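Local coordinates for protein alpha-L-rhamnosidase (Streptomyces avermitilis, PDB 3W5M) that hydrolyses terminal non-reducing alpha-L-rhamnose residues from alpha-L-rhamnosides, including citrus flavonoids and gum arabic, at residues A42-V47 with S100-P105. Numbering follows the deposited sequence.
Sequences AYQVRV and SEWSAP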
loop_
_atom_site.group_PDB
_atom_site.type_symbol
_atom_site.label_atom_id
_atom_site.label_comp_id
_atom_site.label_asym_id
_atom_site.label_seq_id
_atom_site.Cartn_x
_atom_site.Cartn_y
_atom_site.Cartn_z
ATOM N N ALA A 42 34.173 22.101 1.427
ATOM C CA ALA A 42 34.362 21.408 2.707
ATOM C C ALA A 42 33.119 21.469 3.556
ATOM O O ALA A 42 32.275 22.336 3.333
ATOM C CB ALA A 42 35.548 22.028 3.457
ATOM N N TYR A 43 33.012 20.577 4.545
ATOM C CA TYR A 43 31.931 20.661 5.535
ATOM C C TYR A 43 32.462 20.314 6.908
ATOM O O TYR A 43 33.525 19.725 7.033
ATOM C CB TYR A 43 30.771 19.707 5.187
ATOM C CG TYR A 43 31.137 18.230 5.245
ATOM C CD1 TYR A 43 31.073 17.523 6.454
ATOM C CD2 TYR A 43 31.520 17.530 4.095
ATOM C CE1 TYR A 43 31.396 16.179 6.523
ATOM C CE2 TYR A 43 31.840 16.170 4.161
ATOM C CZ TYR A 43 31.792 15.511 5.384
ATOM O OH TYR A 43 32.094 14.167 5.478
ATOM N N GLN A 44 31.697 20.655 7.927
ATOM C CA GLN A 44 32.011 20.249 9.276
ATOM C C GLN A 44 30.745 19.987 10.017
ATOM O O GLN A 44 29.888 20.873 10.115
ATOM C CB GLN A 44 32.799 21.347 10.010
ATOM C CG GLN A 44 32.996 21.093 11.504
ATOM C CD GLN A 44 33.813 22.186 12.182
ATOM O OE1 GLN A 44 33.938 23.293 11.653
ATOM N NE2 GLN A 44 34.345 21.888 13.372
ATOM N N VAL A 45 30.642 18.782 10.594
ATOM C CA VAL A 45 29.474 18.409 11.364
ATOM C C VAL A 45 29.794 18.305 12.846
ATOM O O VAL A 45 30.808 17.744 13.225
ATOM C CB VAL A 45 28.876 17.063 10.872
ATOM C CG1 VAL A 45 27.735 16.618 11.788
ATOM C CG2 VAL A 45 28.448 17.166 9.412
ATOM N N ARG A 46 28.927 18.855 13.676
ATOM C CA ARG A 46 29.044 18.648 15.119
ATOM C C ARG A 46 27.792 18.020 15.650
ATOM O O ARG A 46 26.709 18.348 15.192
ATOM C CB ARG A 46 29.242 19.967 15.836
ATOM C CG ARG A 46 30.558 20.638 15.555
ATOM C CD ARG A 46 30.509 21.992 16.220
ATOM N NE ARG A 46 31.837 22.577 16.309
ATOM C CZ ARG A 46 32.072 23.802 16.761
ATOM N NH1 ARG A 46 31.065 24.582 17.157
ATOM N NH2 ARG A 46 33.316 24.238 16.796
ATOM N N VAL A 47 27.958 17.132 16.630
ATOM C CA VAL A 47 26.857 16.447 17.288
ATOM C C VAL A 47 27.104 16.551 18.786
ATOM O O VAL A 47 28.235 16.354 19.241
ATOM C CB VAL A 47 26.792 14.936 16.896
ATOM C CG1 VAL A 47 25.547 14.286 17.477
ATOM C CG2 VAL A 47 26.867 14.732 15.393
ATOM N N SER A 100 29.942 29.187 6.047
ATOM C CA SER A 100 28.573 29.628 6.253
ATOM C C SER A 100 28.339 29.832 7.735
ATOM O O SER A 100 29.190 29.504 8.544
ATOM C CB SER A 100 27.601 28.552 5.756
ATOM O OG SER A 100 27.791 27.351 6.496
ATOM N N GLU A 101 27.162 30.332 8.094
ATOM C CA GLU A 101 26.700 30.211 9.486
ATOM C C GLU A 101 26.621 28.709 9.815
ATOM O O GLU A 101 26.559 27.871 8.897
ATOM C CB GLU A 101 25.284 30.798 9.664
ATOM C CG GLU A 101 25.055 32.194 9.105
ATOM C CD GLU A 101 25.455 33.276 10.076
ATOM O OE1 GLU A 101 26.490 33.095 10.755
ATOM O OE2 GLU A 101 24.739 34.308 10.147
ATOM N N TRP A 102 26.628 28.373 11.103
ATOM C CA TRP A 102 26.250 27.024 11.509
ATOM C C TRP A 102 24.771 26.924 11.272
ATOM O O TRP A 102 24.031 27.909 11.511
ATOM C CB TRP A 102 26.587 26.757 12.982
ATOM C CG TRP A 102 28.061 26.535 13.224
ATOM C CD1 TRP A 102 28.983 27.470 13.614
ATOM C CD2 TRP A 102 28.776 25.295 13.103
ATOM N NE1 TRP A 102 30.221 26.892 13.737
ATOM C CE2 TRP A 102 30.124 25.558 13.428
ATOM C CE3 TRP A 102 28.402 23.981 12.749
ATOM C CZ2 TRP A 102 31.108 24.557 13.425
ATOM C CZ3 TRP A 102 29.379 22.993 12.732
ATOM C CH2 TRP A 102 30.719 23.285 13.067
ATOM N N SER A 103 24.318 25.770 10.776
ATOM C CA SER A 103 22.900 25.626 10.494
ATOM C C SER A 103 22.205 25.758 11.832
ATOM O O SER A 103 22.782 25.387 12.859
ATOM C CB SER A 103 22.626 24.258 9.875
ATOM O OG SER A 103 23.054 23.234 10.765
ATOM N N ALA A 104 20.985 26.279 11.846
ATOM C CA ALA A 104 20.200 26.313 13.062
ATOM C C ALA A 104 20.165 24.875 13.621
ATOM O O ALA A 104 19.886 23.930 12.882
ATOM C CB ALA A 104 18.792 26.791 12.765
ATOM N N PRO A 105 20.487 24.702 14.918
ATOM C CA PRO A 105 20.563 23.343 15.472
ATOM C C PRO A 105 19.335 22.488 15.183
ATOM O O PRO A 105 18.204 22.975 15.221
ATOM C CB PRO A 105 20.704 23.598 16.976
ATOM C CG PRO A 105 21.438 24.913 17.028
ATOM C CD PRO A 105 20.796 25.725 15.938
#
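W102 drives the outer corner of its indole, CH2, between Q44 and R46 on strand 40-48, a clear case of a loop aromatic packing on long polar side chains of a sheet. The packing is tightest there: W102 CH2 lies 3.4 Å from both Q44 CD and R46 CD. W102 CZ3 comes equally close, 3.4 Å, to Q44 O. The glutamine amide meets the indole at its edge, the planes 58° apart, and is held by D61 at NE2 and R91 at OE1. R46, with CG beside its backbone N (chi1 -68°) and the chain extended to NE, lays its guanidinium nearly parallel to the indole (planes 19° apart), NH1 over one face but offset toward the rim and W102 CZ2 3.5 Å above the guanidinium plane, over its centre. The fit slackens towards R46 NH2, 4.0 Å from W102 CZ2; R46 and W102 are partly exposed, whereas Q44 is buried. Replacing R46 by an alanine would remove the guanidinium from that face, and would probably leave the indole freer to shift and D61 without its long, weak ion pair with R46 NE. S100 OG bonds to V92 N and S103 OG to V90 N, resembling the later part of the WSXWS motif of class I cytokine receptors. Across the contact, dispersion and probably some cation-indole attraction do the work, while hydrogen bonds to neighbouring strands fix the glutamine amide.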